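Local coordinates for protein CG14216 (Drosophila melanogaster, PDB 3P9Y) that dephosphorylates the C-terminal domain of RNA polymerase II at a phosphoserine followed by a cis-proline, and probably acts in RNA processing and transcription termination, at residues 5-13 and 163-172; 117-128 and 190-198. The protein carries 2 engineered substitutions. All coordinates share one frame; numbering follows the deposited sequence.

Contact 1: 5-13 and 163-172; sequences TDPSKLAVA and INMMAKSTDL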
loop_
_atom_site.group_PDB
_atom_site.type_symbol
_atom_site.label_atom_id
_atom_site.label_comp_id
_atom_site.label_asym_id
_atom_site.label_seq_id
_atom_site.Cartn_x
_atom_site.Cartn_y
_atom_site.Cartn_z
ATOM N N THR A 5 -13.516 -15.199 0.812
ATOM C CA THR A 5 -12.370 -15.934 1.330
ATOM C C THR A 5 -11.320 -16.165 0.248
ATOM O O THR A 5 -11.639 -16.608 -0.852
ATOM C CB THR A 5 -12.817 -17.304 1.882
ATOM O OG1 THR A 5 -13.352 -17.136 3.202
ATOM C CG2 THR A 5 -11.658 -18.281 1.934
ATOM N N ASP A 6 -10.067 -15.871 0.579
ATOM C CA ASP A 6 -8.936 -16.140 -0.302
ATOM C C ASP A 6 -8.519 -17.603 -0.164
ATOM O O ASP A 6 -8.041 -18.012 0.888
ATOM C CB ASP A 6 -7.768 -15.222 0.070
ATOM C CG ASP A 6 -6.503 -15.536 -0.700
ATOM O OD1 ASP A 6 -6.567 -16.319 -1.661
ATOM O OD2 ASP A 6 -5.437 -14.995 -0.340
ATOM N N PRO A 7 -8.696 -18.396 -1.233
ATOM C CA PRO A 7 -8.402 -19.835 -1.169
ATOM C C PRO A 7 -6.908 -20.134 -1.034
ATOM O O PRO A 7 -6.540 -21.223 -0.610
ATOM C CB PRO A 7 -8.935 -20.362 -2.504
ATOM C CG PRO A 7 -8.875 -19.190 -3.433
ATOM C CD PRO A 7 -9.100 -17.967 -2.586
ATOM N N SER A 8 -6.062 -19.177 -1.397
ATOM C CA SER A 8 -4.619 -19.348 -1.300
ATOM C C SER A 8 -4.079 -18.839 0.031
ATOM O O SER A 8 -2.904 -19.030 0.349
ATOM C CB SER A 8 -3.929 -18.606 -2.441
ATOM O OG SER A 8 -4.005 -19.355 -3.640
ATOM N N LYS A 9 -4.941 -18.178 0.793
ATOM C CA LYS A 9 -4.552 -17.575 2.061
ATOM C C LYS A 9 -3.246 -16.791 1.960
ATOM O O LYS A 9 -2.425 -16.814 2.874
ATOM C CB LYS A 9 -4.467 -18.639 3.159
ATOM C CG LYS A 9 -5.834 -19.178 3.592
ATOM C CD LYS A 9 -6.882 -18.054 3.678
ATOM C CE LYS A 9 -6.357 -16.829 4.446
ATOM N NZ LYS A 9 -6.637 -15.504 3.777
ATOM N N LEU A 10 -3.071 -16.085 0.846
ATOM C CA LEU A 10 -1.927 -15.200 0.665
ATOM C C LEU A 10 -1.835 -14.181 1.786
ATOM O O LEU A 10 -2.848 -13.634 2.221
ATOM C CB LEU A 10 -2.042 -14.443 -0.660
ATOM C CG LEU A 10 -2.026 -15.283 -1.935
ATOM C CD1 LEU A 10 -2.472 -14.443 -3.111
ATOM C CD2 LEU A 10 -0.645 -15.866 -2.186
ATOM N N ALA A 11 -0.615 -13.930 2.251
ATOM C CA ALA A 11 -0.339 -12.797 3.117
ATOM C C ALA A 11 0.174 -11.664 2.238
ATOM O O ALA A 11 1.242 -11.770 1.629
ATOM C CB ALA A 11 0.688 -13.167 4.177
ATOM N N VAL A 12 -0.595 -10.583 2.167
ATOM C CA VAL A 12 -0.320 -9.498 1.239
ATOM C C VAL A 12 0.036 -8.219 1.990
ATOM O O VAL A 12 -0.518 -7.935 3.047
ATOM C CB VAL A 12 -1.559 -9.217 0.350
ATOM C CG1 VAL A 12 -1.299 -8.044 -0.591
ATOM C CG2 VAL A 12 -1.949 -10.461 -0.432
ATOM N N ALA A 13 0.966 -7.450 1.440
ATOM C CA ALA A 13 1.212 -6.098 1.919
ATOM C C ALA A 13 1.099 -5.139 0.743
ATOM O O ALA A 13 1.418 -5.501 -0.380
ATOM C CB ALA A 13 2.583 -5.990 2.567
ATOM N N ILE A 163 -4.328 -9.213 -7.476
ATOM C CA ILE A 163 -4.167 -10.152 -6.370
ATOM C C ILE A 163 -5.175 -11.291 -6.503
ATOM O O ILE A 163 -4.854 -12.446 -6.264
ATOM C CB ILE A 163 -4.346 -9.467 -5.000
ATOM C CG1 ILE A 163 -3.299 -8.363 -4.803
ATOM C CG2 ILE A 163 -4.253 -10.496 -3.878
ATOM C CD1 ILE A 163 -1.873 -8.871 -4.633
ATOM N N ASN A 164 -6.399 -10.953 -6.889
ATOM C CA ASN A 164 -7.430 -11.953 -7.109
ATOM C C ASN A 164 -6.966 -12.998 -8.122
ATOM O O ASN A 164 -7.158 -14.190 -7.920
ATOM C CB ASN A 164 -8.718 -11.282 -7.584
ATOM C CG ASN A 164 -9.899 -12.223 -7.579
ATOM O OD1 ASN A 164 -10.233 -12.819 -6.548
ATOM N ND2 ASN A 164 -10.547 -12.366 -8.734
ATOM N N MET A 165 -6.340 -12.537 -9.201
ATOM C CA MET A 165 -5.843 -13.418 -10.250
ATOM C C MET A 165 -4.785 -14.375 -9.693
ATOM O O MET A 165 -4.819 -15.587 -9.932
ATOM C CB MET A 165 -5.250 -12.581 -11.392
ATOM C CG MET A 165 -4.512 -13.386 -12.461
ATOM S SD MET A 165 -3.662 -12.341 -13.677
ATOM C CE MET A 165 -2.500 -11.479 -12.621
ATOM N N MET A 166 -3.850 -13.826 -8.934
ATOM C CA MET A 166 -2.756 -14.615 -8.400
ATOM C C MET A 166 -3.224 -15.579 -7.316
ATOM O O MET A 166 -2.635 -16.641 -7.139
ATOM C CB MET A 166 -1.666 -13.686 -7.881
ATOM C CG MET A 166 -0.990 -12.932 -9.017
ATOM S SD MET A 166 0.197 -11.730 -8.429
ATOM C CE MET A 166 -0.836 -10.707 -7.386
ATOM N N ALA A 167 -4.299 -15.216 -6.622
ATOM C CA ALA A 167 -4.853 -16.049 -5.559
ATOM C C ALA A 167 -5.476 -17.316 -6.129
ATOM O O ALA A 167 -5.610 -18.316 -5.430
ATOM C CB ALA A 167 -5.893 -15.269 -4.751
ATOM N N LYS A 168 -5.859 -17.271 -7.399
ATOM C CA LYS A 168 -6.488 -18.417 -8.039
ATOM C C LYS A 168 -5.466 -19.448 -8.507
ATOM O O LYS A 168 -5.836 -20.539 -8.943
ATOM C CB LYS A 168 -7.347 -17.962 -9.218
ATOM C CG LYS A 168 -8.577 -17.165 -8.808
ATOM C CD LYS A 168 -9.270 -16.557 -10.019
ATOM C CE LYS A 168 -10.480 -15.735 -9.610
ATOM N NZ LYS A 168 -11.033 -14.957 -10.763
ATOM N N SER A 169 -4.185 -19.101 -8.416
ATOM C CA SER A 169 -3.105 -20.013 -8.793
ATOM C C SER A 169 -2.846 -21.049 -7.710
ATOM O O SER A 169 -2.743 -20.714 -6.529
ATOM C CB SER A 169 -1.818 -19.230 -9.058
ATOM O OG SER A 169 -0.703 -20.098 -9.184
ATOM N N THR A 170 -2.716 -22.308 -8.118
ATOM C CA THR A 170 -2.419 -23.388 -7.184
ATOM C C THR A 170 -0.915 -23.601 -7.010
ATOM O O THR A 170 -0.493 -24.421 -6.198
ATOM C CB THR A 170 -3.071 -24.712 -7.629
ATOM O OG1 THR A 170 -2.638 -25.046 -8.953
ATOM C CG2 THR A 170 -4.586 -24.586 -7.620
ATOM N N ASP A 171 -0.112 -22.870 -7.778
ATOM C CA ASP A 171 1.344 -22.862 -7.594
ATOM C C ASP A 171 1.906 -21.544 -8.101
ATOM O O ASP A 171 2.456 -21.471 -9.199
ATOM C CB ASP A 171 2.003 -24.021 -8.339
ATOM C CG ASP A 171 3.505 -24.098 -8.093
ATOM O OD1 ASP A 171 4.047 -23.289 -7.303
ATOM O OD2 ASP A 171 4.152 -24.977 -8.691
ATOM N N LEU A 172 1.768 -20.508 -7.281
ATOM C CA LEU A 172 2.063 -19.147 -7.696
ATOM C C LEU A 172 3.476 -18.994 -8.260
ATOM O O LEU A 172 3.668 -18.317 -9.266
ATOM C CB LEU A 172 1.864 -18.195 -6.518
ATOM C CG LEU A 172 1.975 -16.708 -6.843
ATOM C CD1 LEU A 172 0.972 -16.313 -7.923
ATOM C CD2 LEU A 172 1.769 -15.879 -5.588
HETATM O O HOH W 1 -2.013 -18.328 -5.229
#
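Ser8 and Ala167 join the N-terminal turn to the C-terminal part of helix 149-167. Ser8 CB rests against the carbonyl of Ala167, 3.4 Å from Ala167 O. One bond further, OG donates to the same Ala167 O at 2.6 Å, tilted 29° from the carbonyl plane; chi1 of -79°, with OG anti to the serine's own carbonyl carbon, turns the hydroxyl to this target. OG also hydrogen-bonds a water that in turn meets Met166 O and Ser169 O, so that the water links the turn to two backbone carbonyls.

Asp6 holds the turn together. Its OD1 accepts from Ser8 N at 2.9 Å, an Asx turn within the type I turn Asp6-Lys9, and OD2 accepts from Leu10 N, both donors lying above the carboxylate plane. OD1 also lies 3.3 Å from Ala167 CB. Beyond the turn the contact becomes apolar. Leu10 sets CD1 3.8 Å from Ala167 CA, while its CD2 meets Leu172 CD2, the two side chains crossing at about a right angle. Val12 CG2 and Ile163 CG2 meet tip to tip at 4.1 Å.

Ile111 touches Leu10, Met166 and Leu172; Phe35 touches Asp6, Ile163 and Ala167. Through Ile163 on Val12, helix 149-167 packs against strand 11-16, which lies between strands 36-41 and 111-114 in the mixed sheet of this low-molecular-weight-phosphatase-like fold; helix 172-187 follows directly at Leu172.

Contact 2: 117-128 and 190-198; sequences ERVYDLVVMHME and VILHSVLFY. With IMD (imidazole), chain I.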
loop_
_atom_site.group_PDB
_atom_site.type_symbol
_atom_site.label_atom_id
_atom_site.label_comp_id
_atom_site.label_asym_id
_atom_site.label_seq_id
_atom_site.Cartn_x
_atom_site.Cartn_y
_atom_site.Cartn_z
ATOM N N GLU A 117 7.672 3.315 -8.569
ATOM C CA GLU A 117 8.978 2.676 -8.663
ATOM C C GLU A 117 9.919 3.102 -7.543
ATOM O O GLU A 117 10.760 2.320 -7.116
ATOM C CB GLU A 117 9.635 2.931 -10.021
ATOM C CG GLU A 117 10.917 2.130 -10.197
ATOM C CD GLU A 117 11.449 2.174 -11.604
ATOM O OE1 GLU A 117 10.713 2.627 -12.498
ATOM O OE2 GLU A 117 12.607 1.753 -11.820
ATOM N N ARG A 118 9.786 4.330 -7.064
ATOM C CA ARG A 118 10.634 4.781 -5.967
ATOM C C ARG A 118 10.383 3.938 -4.727
ATOM O O ARG A 118 11.318 3.579 -4.013
ATOM C CB ARG A 118 10.405 6.262 -5.669
ATOM C CG ARG A 118 11.228 7.181 -6.554
ATOM C CD ARG A 118 10.848 8.639 -6.369
ATOM N NE ARG A 118 11.761 9.537 -7.073
ATOM C CZ ARG A 118 12.803 10.147 -6.512
ATOM N NH1 ARG A 118 13.080 9.966 -5.227
ATOM N NH2 ARG A 118 13.572 10.948 -7.240
ATOM N N VAL A 119 9.118 3.609 -4.479
ATOM C CA VAL A 119 8.766 2.781 -3.332
ATOM C C VAL A 119 9.206 1.341 -3.582
ATOM O O VAL A 119 9.753 0.689 -2.703
ATOM C CB VAL A 119 7.253 2.837 -3.047
ATOM C CG1 VAL A 119 6.854 1.812 -1.983
ATOM C CG2 VAL A 119 6.858 4.248 -2.623
ATOM N N TYR A 120 8.955 0.863 -4.793
ATOM C CA TYR A 120 9.426 -0.438 -5.237
ATOM C C TYR A 120 10.913 -0.622 -4.912
ATOM O O TYR A 120 11.302 -1.622 -4.323
ATOM C CB TYR A 120 9.209 -0.555 -6.740
ATOM C CG TYR A 120 9.668 -1.848 -7.373
ATOM C CD1 TYR A 120 8.954 -3.024 -7.198
ATOM C CD2 TYR A 120 10.787 -1.878 -8.195
ATOM C CE1 TYR A 120 9.361 -4.204 -7.803
ATOM C CE2 TYR A 120 11.201 -3.046 -8.800
ATOM C CZ TYR A 120 10.487 -4.204 -8.603
ATOM O OH TYR A 120 10.902 -5.363 -9.212
ATOM N N ASP A 121 11.728 0.357 -5.293
ATOM C CA ASP A 121 13.171 0.283 -5.094
ATOM C C ASP A 121 13.553 0.245 -3.623
ATOM O O ASP A 121 14.450 -0.494 -3.237
ATOM C CB ASP A 121 13.860 1.470 -5.764
ATOM C CG ASP A 121 13.903 1.340 -7.267
ATOM O OD1 ASP A 121 13.756 0.210 -7.771
ATOM O OD2 ASP A 121 14.077 2.365 -7.946
ATOM N N LEU A 122 12.884 1.048 -2.807
ATOM C CA LEU A 122 13.179 1.082 -1.379
ATOM C C LEU A 122 12.823 -0.256 -0.739
ATOM O O LEU A 122 13.554 -0.766 0.111
ATOM C CB LEU A 122 12.419 2.225 -0.701
ATOM C CG LEU A 122 12.942 3.625 -1.042
ATOM C CD1 LEU A 122 11.986 4.704 -0.569
ATOM C CD2 LEU A 122 14.332 3.839 -0.440
ATOM N N VAL A 123 11.700 -0.826 -1.161
ATOM C CA VAL A 123 11.262 -2.115 -0.658
ATOM C C VAL A 123 12.272 -3.193 -1.038
ATOM O O VAL A 123 12.669 -3.997 -0.201
ATOM C CB VAL A 123 9.866 -2.488 -1.212
ATOM C CG1 VAL A 123 9.580 -3.963 -1.003
ATOM C CG2 VAL A 123 8.779 -1.621 -0.565
ATOM N N VAL A 124 12.688 -3.202 -2.300
ATOM C CA VAL A 124 13.601 -4.227 -2.791
ATOM C C VAL A 124 14.974 -4.071 -2.137
ATOM O O VAL A 124 15.586 -5.050 -1.718
ATOM C CB VAL A 124 13.726 -4.179 -4.327
ATOM C CG1 VAL A 124 14.854 -5.078 -4.813
ATOM C CG2 VAL A 124 12.403 -4.586 -4.979
ATOM N N MET A 125 15.440 -2.831 -2.029
ATOM C CA MET A 125 16.721 -2.550 -1.400
ATOM C C MET A 125 16.696 -3.047 0.037
ATOM O O MET A 125 17.636 -3.691 0.494
ATOM C CB MET A 125 17.027 -1.050 -1.440
ATOM C CG MET A 125 18.416 -0.696 -0.937
ATOM S SD MET A 125 18.871 1.023 -1.245
ATOM C CE MET A 125 17.815 1.886 -0.083
ATOM N N HIS A 126 15.606 -2.768 0.742
ATOM C CA HIS A 126 15.489 -3.161 2.141
ATOM C C HIS A 126 15.501 -4.678 2.290
ATOM O O HIS A 126 16.152 -5.216 3.186
ATOM C CB HIS A 126 14.218 -2.591 2.767
ATOM C CG HIS A 126 14.006 -3.036 4.179
ATOM N ND1 HIS A 126 14.640 -2.442 5.246
ATOM C CD2 HIS A 126 13.258 -4.039 4.694
ATOM C CE1 HIS A 126 14.282 -3.053 6.363
ATOM N NE2 HIS A 126 13.445 -4.025 6.056
ATOM N N MET A 127 14.783 -5.361 1.404
ATOM C CA MET A 127 14.697 -6.814 1.439
ATOM C C MET A 127 16.057 -7.445 1.162
ATOM O O MET A 127 16.421 -8.451 1.768
ATOM C CB MET A 127 13.688 -7.303 0.399
ATOM C CG MET A 127 12.226 -7.104 0.781
ATOM S SD MET A 127 11.722 -8.157 2.152
ATOM C CE MET A 127 12.153 -9.783 1.536
ATOM N N GLU A 128 16.800 -6.851 0.236
ATOM C CA GLU A 128 18.103 -7.371 -0.159
ATOM C C GLU A 128 19.143 -7.171 0.939
ATOM O O GLU A 128 20.071 -7.966 1.073
ATOM C CB GLU A 128 18.568 -6.710 -1.459
ATOM C CG GLU A 128 17.877 -7.253 -2.702
ATOM C CD GLU A 128 18.366 -6.601 -3.983
ATOM O OE1 GLU A 128 18.908 -5.475 -3.918
ATOM O OE2 GLU A 128 18.201 -7.213 -5.060
ATOM N N VAL A 190 2.279 -1.739 -17.035
ATOM C CA VAL A 190 3.521 -2.423 -16.744
ATOM C C VAL A 190 3.572 -2.770 -15.260
ATOM O O VAL A 190 3.240 -1.955 -14.400
ATOM C CB VAL A 190 4.739 -1.566 -17.122
ATOM C CG1 VAL A 190 6.014 -2.197 -16.609
ATOM C CG2 VAL A 190 4.796 -1.385 -18.633
ATOM N N ILE A 191 3.978 -3.996 -14.977
ATOM C CA ILE A 191 4.204 -4.435 -13.617
ATOM C C ILE A 191 5.689 -4.718 -13.446
ATOM O O ILE A 191 6.277 -5.452 -14.244
ATOM C CB ILE A 191 3.417 -5.722 -13.318
ATOM C CG1 ILE A 191 1.912 -5.475 -13.469
ATOM C CG2 ILE A 191 3.735 -6.232 -11.910
ATOM C CD1 ILE A 191 1.076 -6.714 -13.262
ATOM N N LEU A 192 6.306 -4.126 -12.428
ATOM C CA LEU A 192 7.687 -4.459 -12.097
ATOM C C LEU A 192 7.644 -5.639 -11.136
ATOM O O LEU A 192 6.824 -5.665 -10.218
ATOM C CB LEU A 192 8.406 -3.271 -11.444
ATOM C CG LEU A 192 8.259 -1.917 -12.145
ATOM C CD1 LEU A 192 9.001 -0.839 -11.370
ATOM C CD2 LEU A 192 8.762 -1.981 -13.588
ATOM N N HIS A 193 8.520 -6.615 -11.341
ATOM C CA HIS A 193 8.498 -7.823 -10.530
ATOM C C HIS A 193 9.891 -8.252 -10.090
ATOM O O HIS A 193 10.819 -8.307 -10.897
ATOM C CB HIS A 193 7.842 -8.964 -11.298
ATOM C CG HIS A 193 7.841 -10.263 -10.554
ATOM N ND1 HIS A 193 8.044 -11.479 -11.171
ATOM C CD2 HIS A 193 7.659 -10.533 -9.241
ATOM C CE1 HIS A 193 7.984 -12.441 -10.270
ATOM N NE2 HIS A 193 7.754 -11.895 -9.091
ATOM N N SER A 194 10.025 -8.541 -8.799
ATOM C CA SER A 194 11.240 -9.134 -8.261
ATOM C C SER A 194 10.854 -10.260 -7.320
ATOM O O SER A 194 9.837 -10.178 -6.630
ATOM C CB SER A 194 12.062 -8.096 -7.496
ATOM O OG SER A 194 12.539 -7.085 -8.363
ATOM N N VAL A 195 11.661 -11.315 -7.304
ATOM C CA VAL A 195 11.511 -12.369 -6.312
ATOM C C VAL A 195 12.624 -12.241 -5.285
ATOM O O VAL A 195 13.803 -12.338 -5.621
ATOM C CB VAL A 195 11.588 -13.767 -6.942
ATOM C CG1 VAL A 195 11.263 -14.824 -5.903
ATOM C CG2 VAL A 195 10.642 -13.872 -8.130
ATOM N N LEU A 196 12.245 -12.015 -4.033
ATOM C CA LEU A 196 13.209 -11.942 -2.945
ATOM C C LEU A 196 12.940 -13.073 -1.966
ATOM O O LEU A 196 12.012 -13.855 -2.156
ATOM C CB LEU A 196 13.117 -10.585 -2.259
ATOM C CG LEU A 196 13.413 -9.435 -3.222
ATOM C CD1 LEU A 196 12.850 -8.123 -2.712
ATOM C CD2 LEU A 196 14.912 -9.326 -3.465
ATOM N N PHE A 197 13.756 -13.171 -0.925
ATOM C CA PHE A 197 13.650 -14.282 0.009
ATOM C C PHE A 197 13.836 -13.815 1.444
ATOM O O PHE A 197 14.692 -12.983 1.728
ATOM C CB PHE A 197 14.688 -15.357 -0.323
ATOM C CG PHE A 197 14.506 -15.978 -1.683
ATOM C CD1 PHE A 197 13.742 -17.121 -1.840
ATOM C CD2 PHE A 197 15.099 -15.416 -2.800
ATOM C CE1 PHE A 197 13.570 -17.692 -3.087
ATOM C CE2 PHE A 197 14.932 -15.982 -4.048
ATOM C CZ PHE A 197 14.165 -17.121 -4.193
ATOM N N TYR A 198 13.023 -14.356 2.342
ATOM C CA TYR A 198 13.199 -14.119 3.766
ATOM C C TYR A 198 14.194 -15.122 4.323
ATOM O O TYR A 198 14.690 -14.954 5.434
ATOM C CB TYR A 198 11.874 -14.259 4.510
ATOM C CG TYR A 198 10.877 -13.169 4.206
ATOM C CD1 TYR A 198 11.013 -11.905 4.758
ATOM C CD2 TYR A 198 9.794 -13.408 3.376
ATOM C CE1 TYR A 198 10.097 -10.905 4.488
ATOM C CE2 TYR A 198 8.871 -12.417 3.103
ATOM C CZ TYR A 198 9.029 -11.168 3.659
ATOM O OH TYR A 198 8.109 -10.182 3.387
ATOM O OXT TYR A 198 14.504 -16.124 3.676
HETATM N N1 IMD I . 16.002 -1.793 -7.153
HETATM C C2 IMD I . 16.246 -1.830 -5.824
HETATM N N3 IMD I . 17.177 -2.780 -5.584
HETATM C C4 IMD I . 17.523 -3.343 -6.762
HETATM C C5 IMD I . 16.782 -2.719 -7.754
#
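Helix 117-128 packs on strand 192-197, an outermost strand of the five-stranded sheet, in a surface contact that is largely apolar with one hydrogen bond between side-chain hydroxyls. The axes approach to 8.8 Å at 32°. Tyr120 is layered between Val124 CG2 over one ring face and Leu192 CB over the opposite one, the latter 3.8 Å from the ring centroid. With CG anti to the backbone N (chi1 179°), the ring reaches the strand, and its OH hydrogen-bonds Ser194 OG at 2.5 Å. A phenylalanine in its place would lack the hydroxyl and would probably leave Ser194 OG without this partner, removing the polar tie between helix and strand.

In this low-molecular-weight-phosphatase-like fold, helix 117-128 is the crossover of a beta-alpha-beta unit linking parallel strands 111-114 and 137-142; strand 192-197 then adds antiparallel to 137-142. Near the helix end, Leu196 CD1 presses on Met127 CB at 3.3 Å, tighter than usual carbon contact, and Leu196 CD2 meets Glu128 CG at 3.7 Å. The bent Met127 chain lays CE over a face of the Tyr198 ring, 4.0 Å from its centroid, in a CH-pi contact, while SD stands obliquely to the same ring, a Met-aromatic contact; Tyr198 OH is hydrogen-bonded to Phe109 N.

Both contacts bring a helix against the same mixed sheet, but with different burial. Contact 1 is mostly buried and involves strand 11-16, inside the sheet; contact 2 is a surface contact at the outermost strand 192-197. Their centres lie 19 Å apart and they do not touch. Strand 111-114 serves both, touching Leu10 and Leu172 in the first and Tyr120 and Tyr198 in the second. The chemistry differs accordingly: contact 1 combines packing of branched aliphatic side chains and an alanine with backbone carbonyls met by a hydroxyl and a water, whereas contact 2 sets leucines and a methionine against aromatic faces and the helix, with one hydrogen bond between side-chain hydroxyls.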